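Local coordinates for PFC0360w protein (Plasmodium falciparum, PDB 3NI8), which probably activates the ATPase of the chaperone Hsp90, as a malaria-parasite member of the AHA1 family, at residues 97-103 with 114-120; 87-92 with 135-140. One frame throughout, in Å; residues are numbered along the deposited sequence.

Contact 1. Residues 97-103 with 114-120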
loop_
_atom_site.group_PDB
_atom_site.type_symbol
_atom_site.label_atom_id
_atom_site.label_comp_id
_atom_site.label_asym_id
_atom_site.label_seq_id
_atom_site.Cartn_x
_atom_site.Cartn_y
_atom_site.Cartn_z
ATOM N N TYR A 97 8.401 -3.231 12.036
ATOM C CA TYR A 97 7.191 -2.853 11.311
ATOM C C TYR A 97 7.422 -1.479 10.700
ATOM O O TYR A 97 7.796 -0.544 11.406
ATOM C CB TYR A 97 6.000 -2.768 12.265
ATOM C CG TYR A 97 5.126 -3.999 12.312
ATOM C CD1 TYR A 97 4.203 -4.269 11.285
ATOM C CD2 TYR A 97 5.211 -4.906 13.382
ATOM C CE1 TYR A 97 3.379 -5.415 11.320
ATOM C CE2 TYR A 97 4.392 -6.065 13.425
ATOM C CZ TYR A 97 3.476 -6.298 12.394
ATOM O OH TYR A 97 2.668 -7.415 12.432
ATOM N N SER A 98 7.201 -1.341 9.400
ATOM C CA SER A 98 7.263 -0.022 8.794
ATOM C C SER A 98 5.901 0.679 8.941
ATOM O O SER A 98 4.935 0.091 9.451
ATOM C CB SER A 98 7.701 -0.127 7.331
ATOM O OG SER A 98 6.660 -0.671 6.546
ATOM N N THR A 99 5.831 1.929 8.494
ATOM C CA THR A 99 4.592 2.684 8.513
ATOM C C THR A 99 4.277 3.112 7.101
ATOM O O THR A 99 5.114 3.743 6.426
ATOM C CB THR A 99 4.733 3.946 9.375
ATOM O OG1 THR A 99 5.099 3.571 10.702
ATOM C CG2 THR A 99 3.452 4.743 9.425
ATOM N N VAL A 100 3.080 2.754 6.644
ATOM C CA VAL A 100 2.593 3.225 5.363
ATOM C C VAL A 100 1.431 4.197 5.591
ATOM O O VAL A 100 0.483 3.902 6.314
ATOM C CB VAL A 100 2.178 2.053 4.425
ATOM C CG1 VAL A 100 1.499 2.594 3.135
ATOM C CG2 VAL A 100 3.386 1.183 4.070
ATOM N N THR A 101 1.531 5.369 4.987
ATOM C CA THR A 101 0.459 6.357 5.035
ATOM C C THR A 101 0.047 6.627 3.599
ATOM O O THR A 101 0.914 6.831 2.738
ATOM C CB THR A 101 0.960 7.677 5.661
ATOM O OG1 THR A 101 1.461 7.416 6.982
ATOM C CG2 THR A 101 -0.144 8.714 5.701
ATOM N N VAL A 102 -1.246 6.616 3.319
ATOM C CA VAL A 102 -1.698 6.847 1.955
ATOM C C VAL A 102 -2.761 7.922 1.996
ATOM O O VAL A 102 -3.760 7.796 2.708
ATOM C CB VAL A 102 -2.257 5.559 1.254
ATOM C CG1 VAL A 102 -2.286 5.739 -0.303
ATOM C CG2 VAL A 102 -1.463 4.298 1.629
ATOM N N GLU A 103 -2.515 9.000 1.263
ATOM C CA GLU A 103 -3.456 10.091 1.155
ATOM C C GLU A 103 -4.067 10.113 -0.244
ATOM O O GLU A 103 -3.365 9.909 -1.259
ATOM C CB GLU A 103 -2.775 11.427 1.465
ATOM C CG GLU A 103 -2.291 11.566 2.905
ATOM C CD GLU A 103 -1.292 12.710 3.077
ATOM O OE1 GLU A 103 -0.077 12.408 3.159
ATOM O OE2 GLU A 103 -1.712 13.902 3.090
ATOM N N LEU A 114 -2.769 10.934 -5.400
ATOM C CA LEU A 114 -2.314 9.847 -4.538
ATOM C C LEU A 114 -0.888 10.118 -4.030
ATOM O O LEU A 114 0.053 10.247 -4.801
ATOM C CB LEU A 114 -2.407 8.513 -5.285
ATOM C CG LEU A 114 -2.025 7.176 -4.632
ATOM C CD1 LEU A 114 -2.673 7.039 -3.296
ATOM C CD2 LEU A 114 -2.440 5.998 -5.530
ATOM N N LYS A 115 -0.754 10.200 -2.714
ATOM C CA LYS A 115 0.535 10.416 -2.084
ATOM C C LYS A 115 0.797 9.287 -1.096
ATOM O O LYS A 115 0.166 9.212 -0.027
ATOM C CB LYS A 115 0.575 11.806 -1.416
ATOM C CG LYS A 115 1.803 12.083 -0.573
ATOM C CD LYS A 115 1.880 13.577 -0.181
ATOM C CE LYS A 115 2.426 13.756 1.252
ATOM N NZ LYS A 115 2.690 15.185 1.630
ATOM N N LEU A 116 1.709 8.392 -1.467
ATOM C CA LEU A 116 2.109 7.322 -0.573
ATOM C C LEU A 116 3.458 7.603 0.140
ATOM O O LEU A 116 4.485 7.848 -0.515
ATOM C CB LEU A 116 2.128 5.977 -1.311
ATOM C CG LEU A 116 2.294 4.719 -0.438
ATOM C CD1 LEU A 116 1.706 3.532 -1.149
ATOM C CD2 LEU A 116 3.754 4.426 -0.059
ATOM N N THR A 117 3.429 7.556 1.479
ATOM C CA THR A 117 4.636 7.690 2.305
ATOM C C THR A 117 4.966 6.389 3.036
ATOM O O THR A 117 4.145 5.859 3.791
ATOM C CB THR A 117 4.536 8.836 3.369
ATOM O OG1 THR A 117 3.942 9.993 2.787
ATOM C CG2 THR A 117 5.908 9.208 3.874
ATOM N N HIS A 118 6.185 5.901 2.833
ATOM C CA HIS A 118 6.629 4.674 3.478
ATOM C C HIS A 118 7.826 5.029 4.376
ATOM O O HIS A 118 8.897 5.375 3.866
ATOM C CB HIS A 118 7.000 3.644 2.398
ATOM C CG HIS A 118 6.911 2.218 2.842
ATOM N ND1 HIS A 118 6.634 1.190 1.966
ATOM C CD2 HIS A 118 7.050 1.643 4.065
ATOM C CE1 HIS A 118 6.609 0.045 2.628
ATOM N NE2 HIS A 118 6.851 0.293 3.904
ATOM N N ASN A 119 7.610 4.986 5.699
ATOM C CA ASN A 119 8.622 5.351 6.723
ATOM C C ASN A 119 9.063 4.125 7.500
ATOM O O ASN A 119 8.394 3.094 7.471
ATOM C CB ASN A 119 8.053 6.318 7.786
ATOM C CG ASN A 119 7.606 7.651 7.220
ATOM O OD1 ASN A 119 6.445 8.029 7.384
ATOM N ND2 ASN A 119 8.508 8.371 6.562
ATOM N N ASN A 120 10.155 4.272 8.248
ATOM C CA ASN A 120 10.548 3.303 9.276
ATOM C C ASN A 120 10.793 1.941 8.681
ATOM O O ASN A 120 10.421 0.920 9.278
ATOM C CB ASN A 120 9.484 3.186 10.390
ATOM C CG ASN A 120 9.404 4.433 11.286
ATOM O OD1 ASN A 120 10.174 5.380 11.141
ATOM N ND2 ASN A 120 8.454 4.419 12.218
HETATM O O HOH W 1 6.884 1.882 12.129
HETATM O O HOH W 2 4.117 6.815 6.922
HETATM O O HOH W 3 1.379 10.044 2.372
#
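Ser98 OG is gripped from two sides. Across the contact His118 NE2 donates a hydrogen bond to it of 2.8 Å, and the hydroxyl probably also bonds Trp87 O on the next strand. The OG lies close to the imidazole plane, 10° out of it. With chi1 at 72°, Ser98 OG sits between its backbone N and carbonyl carbon, where it can meet both partners. Val100 CG2 sits over one face of the same ring, 3.6 Å from the centroid of His118, a CH-pi contact. The ring is thus met at an edge by the hydroxyl and over one face by the methyl. Val102 CG1 meets Leu114 CD1 on this side of the sheet, which helices 31-39 and 132-150 cover.

The other side is polar. Water 1 joins Tyr97 O, Thr99 OG1 and Asn120 ND2. Water 2 lies 2.7 Å from Thr101 OG1 and 2.7 Å from Asn119 OD1. Glu103 and Lys115 run side by side, with OE1 of Glu103 4.2 Å from NZ of Lys115, too far apart for a salt bridge.

Paired backbone bonds join Thr99 to Asn119, Thr101 to Thr117 and Glu103 to Lys115. This is a regular antiparallel beta hairpin with one face packed under helices and one polar face where ordered waters bridge the strands.

Contact 2. Residues 87-92 with 135-140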
loop_
_atom_site.group_PDB
_atom_site.type_symbol
_atom_site.label_atom_id
_atom_site.label_comp_id
_atom_site.label_asym_id
_atom_site.label_seq_id
_atom_site.Cartn_x
_atom_site.Cartn_y
_atom_site.Cartn_z
ATOM N N TRP A 87 3.059 -2.296 8.657
ATOM C CA TRP A 87 3.285 -2.968 7.380
ATOM C C TRP A 87 4.669 -3.603 7.382
ATOM O O TRP A 87 5.674 -2.917 7.601
ATOM C CB TRP A 87 3.216 -1.913 6.267
ATOM C CG TRP A 87 3.149 -2.403 4.820
ATOM C CD1 TRP A 87 2.032 -2.415 4.012
ATOM C CD2 TRP A 87 4.235 -2.885 4.005
ATOM N NE1 TRP A 87 2.358 -2.878 2.753
ATOM C CE2 TRP A 87 3.697 -3.171 2.715
ATOM C CE3 TRP A 87 5.601 -3.103 4.230
ATOM C CZ2 TRP A 87 4.487 -3.674 1.656
ATOM C CZ3 TRP A 87 6.391 -3.598 3.184
ATOM C CH2 TRP A 87 5.826 -3.875 1.904
ATOM N N LYS A 88 4.728 -4.904 7.121
ATOM C CA LYS A 88 6.015 -5.594 6.972
ATOM C C LYS A 88 5.942 -6.697 5.913
ATOM O O LYS A 88 4.853 -7.160 5.580
ATOM C CB LYS A 88 6.503 -6.168 8.319
ATOM C CG LYS A 88 5.642 -7.328 8.840
ATOM C CD LYS A 88 5.954 -7.742 10.284
ATOM C CE LYS A 88 7.302 -8.424 10.400
ATOM N NZ LYS A 88 7.912 -8.070 11.710
ATOM N N PHE A 89 7.097 -7.067 5.359
ATOM C CA PHE A 89 7.274 -8.362 4.709
ATOM C C PHE A 89 7.513 -9.356 5.842
ATOM O O PHE A 89 8.121 -9.002 6.862
ATOM C CB PHE A 89 8.495 -8.363 3.803
ATOM C CG PHE A 89 8.310 -7.647 2.494
ATOM C CD1 PHE A 89 7.663 -8.271 1.422
ATOM C CD2 PHE A 89 8.849 -6.380 2.306
ATOM C CE1 PHE A 89 7.512 -7.618 0.198
ATOM C CE2 PHE A 89 8.709 -5.706 1.078
ATOM C CZ PHE A 89 8.040 -6.316 0.029
ATOM N N ARG A 90 7.046 -10.595 5.691
ATOM C CA ARG A 90 7.163 -11.541 6.791
ATOM C C ARG A 90 8.596 -11.939 7.111
ATOM O O ARG A 90 8.850 -12.529 8.144
ATOM C CB ARG A 90 6.266 -12.764 6.599
ATOM C CG ARG A 90 6.711 -13.759 5.581
ATOM C CD ARG A 90 5.652 -14.850 5.497
ATOM N NE ARG A 90 6.098 -15.988 4.700
ATOM C CZ ARG A 90 6.064 -17.254 5.113
ATOM N NH1 ARG A 90 5.571 -17.557 6.319
ATOM N NH2 ARG A 90 6.507 -18.219 4.313
ATOM N N ASP A 91 9.528 -11.594 6.231
ATOM C CA ASP A 91 10.915 -11.980 6.404
ATOM C C ASP A 91 11.744 -10.931 7.160
ATOM O O ASP A 91 12.932 -11.152 7.420
ATOM C CB ASP A 91 11.548 -12.315 5.059
ATOM C CG ASP A 91 11.708 -11.111 4.187
ATOM O OD1 ASP A 91 10.688 -10.547 3.753
ATOM O OD2 ASP A 91 12.858 -10.721 3.917
ATOM N N TRP A 92 11.119 -9.805 7.507
ATOM C CA TRP A 92 11.720 -8.831 8.411
ATOM C C TRP A 92 11.769 -9.401 9.834
ATOM O O TRP A 92 11.070 -10.373 10.151
ATOM C CB TRP A 92 10.900 -7.537 8.429
ATOM C CG TRP A 92 10.960 -6.740 7.192
ATOM C CD1 TRP A 92 11.641 -7.039 6.048
ATOM C CD2 TRP A 92 10.263 -5.519 6.937
ATOM N NE1 TRP A 92 11.425 -6.070 5.096
ATOM C CE2 TRP A 92 10.582 -5.122 5.618
ATOM C CE3 TRP A 92 9.408 -4.712 7.693
ATOM C CZ2 TRP A 92 10.080 -3.940 5.048
ATOM C CZ3 TRP A 92 8.899 -3.544 7.115
ATOM C CH2 TRP A 92 9.244 -3.170 5.812
ATOM N N ARG A 135 13.252 -2.848 -2.393
ATOM C CA ARG A 135 12.254 -3.909 -2.479
ATOM C C ARG A 135 10.841 -3.390 -2.183
ATOM O O ARG A 135 9.900 -3.707 -2.912
ATOM C CB ARG A 135 12.659 -5.078 -1.552
ATOM C CG ARG A 135 11.645 -6.188 -1.432
ATOM C CD ARG A 135 12.288 -7.514 -1.071
ATOM N NE ARG A 135 12.761 -7.548 0.305
ATOM C CZ ARG A 135 12.217 -8.271 1.281
ATOM N NH1 ARG A 135 12.755 -8.200 2.506
ATOM N NH2 ARG A 135 11.155 -9.057 1.048
ATOM N N CYS A 136 10.697 -2.571 -1.138
ATOM C CA CYS A 136 9.436 -1.865 -0.860
ATOM C C CYS A 136 9.007 -0.922 -1.990
ATOM O O CYS A 136 7.826 -0.889 -2.359
ATOM C CB CYS A 136 9.528 -1.068 0.442
ATOM S SG CYS A 136 9.859 -2.032 1.921
ATOM N N LYS A 137 9.962 -0.166 -2.523
ATOM C CA LYS A 137 9.702 0.821 -3.574
ATOM C C LYS A 137 9.357 0.179 -4.947
ATOM O O LYS A 137 8.383 0.594 -5.585
ATOM C CB LYS A 137 10.891 1.777 -3.690
ATOM C CG LYS A 137 10.651 2.974 -4.588
ATOM C CD LYS A 137 11.799 3.949 -4.527
ATOM C CE LYS A 137 11.338 5.325 -5.013
ATOM N NZ LYS A 137 12.153 6.470 -4.452
ATOM N N ASN A 138 10.139 -0.817 -5.391
ATOM C CA ASN A 138 9.782 -1.597 -6.578
ATOM C C ASN A 138 8.428 -2.290 -6.421
ATOM O O ASN A 138 7.650 -2.325 -7.359
ATOM C CB ASN A 138 10.853 -2.642 -6.936
ATOM C CG ASN A 138 12.188 -2.021 -7.358
ATOM O OD1 ASN A 138 12.302 -0.813 -7.567
ATOM N ND2 ASN A 138 13.210 -2.864 -7.471
ATOM N N GLY A 139 8.142 -2.827 -5.233
ATOM C CA GLY A 139 6.802 -3.368 -4.923
ATOM C C GLY A 139 5.647 -2.406 -5.223
ATOM O O GLY A 139 4.617 -2.802 -5.775
ATOM N N TRP A 140 5.805 -1.135 -4.857
ATOM C CA TRP A 140 4.757 -0.157 -5.112
ATOM C C TRP A 140 4.726 0.286 -6.575
ATOM O O TRP A 140 3.671 0.255 -7.191
ATOM C CB TRP A 140 4.874 1.063 -4.190
ATOM C CG TRP A 140 4.665 0.782 -2.719
ATOM C CD1 TRP A 140 5.608 0.858 -1.734
ATOM C CD2 TRP A 140 3.432 0.412 -2.068
ATOM N NE1 TRP A 140 5.044 0.553 -0.507
ATOM C CE2 TRP A 140 3.714 0.284 -0.678
ATOM C CE3 TRP A 140 2.127 0.192 -2.517
ATOM C CZ2 TRP A 140 2.740 -0.060 0.263
ATOM C CZ3 TRP A 140 1.152 -0.154 -1.585
ATOM C CH2 TRP A 140 1.464 -0.268 -0.200
#
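Trp87 and Trp140 come together obliquely, with ring planes at 34° and NE1 of Trp87 3.8 Å from CZ2 of Trp140. The far end of the Trp87 indole, at CZ3, also touches Cys136 SG. Phe89 follows on the same side of the strand. The guanidinium of Arg135 lies flat on one face of its ring, a cation-pi stack with CZ of Arg135 4.2 Å from the centroid of the Phe89 ring. The arginine chain leaves the helix extended and bends at chi3 (72°), which lays its end on the ring.

Asp91, in the type I turn from Phe89 to Trp92, forms a salt bridge with that guanidinium. NH2 of Arg135 reaches OD1 of Asp91 at 3.1 Å, on the syn side. NH1 of Arg135 is 2.9 Å from OD2 of Asp91, a weak bond by its angle. Stack and salt bridge together limit rotation of the arginine end. Asn125 also bonds Asp91 OD2.

Trp92 brings its edge to Cys136, with CZ2 3.7 Å from SG. The sulfur therefore meets three aromatic side chains, at the edges of Phe89 and Trp92 and obliquely at Trp87. The contact joins the end of strand 82-89 to helix 132-150. Ile70 of strand 70-78 packs on Trp87 and Phe89, and Phe21 of strand 21-27 on Cys136.

In the fold
Contact 1 and contact 2 have centres 12 Å apart and touch directly. Strand 82-89 of contact 2 neighbours strand 98-106 of contact 1 in the antiparallel sheet. Ser98 OG lies 2.7 Å from Trp87 O, one tie between the two contacts. His118 ND1 lies 3.0 Å from Trp140 NE1, a probable hydrogen bond, so the histidine probably ties the hairpin to helix 132-150. Trp87 meets the His118 ring edge-to-face. In sequence, both strands of contact 1 fall between the two segments of contact 2. An isopropyl alcohol, probably from the crystallisation liquor, lies about 4 Å from the Trp140 side chain.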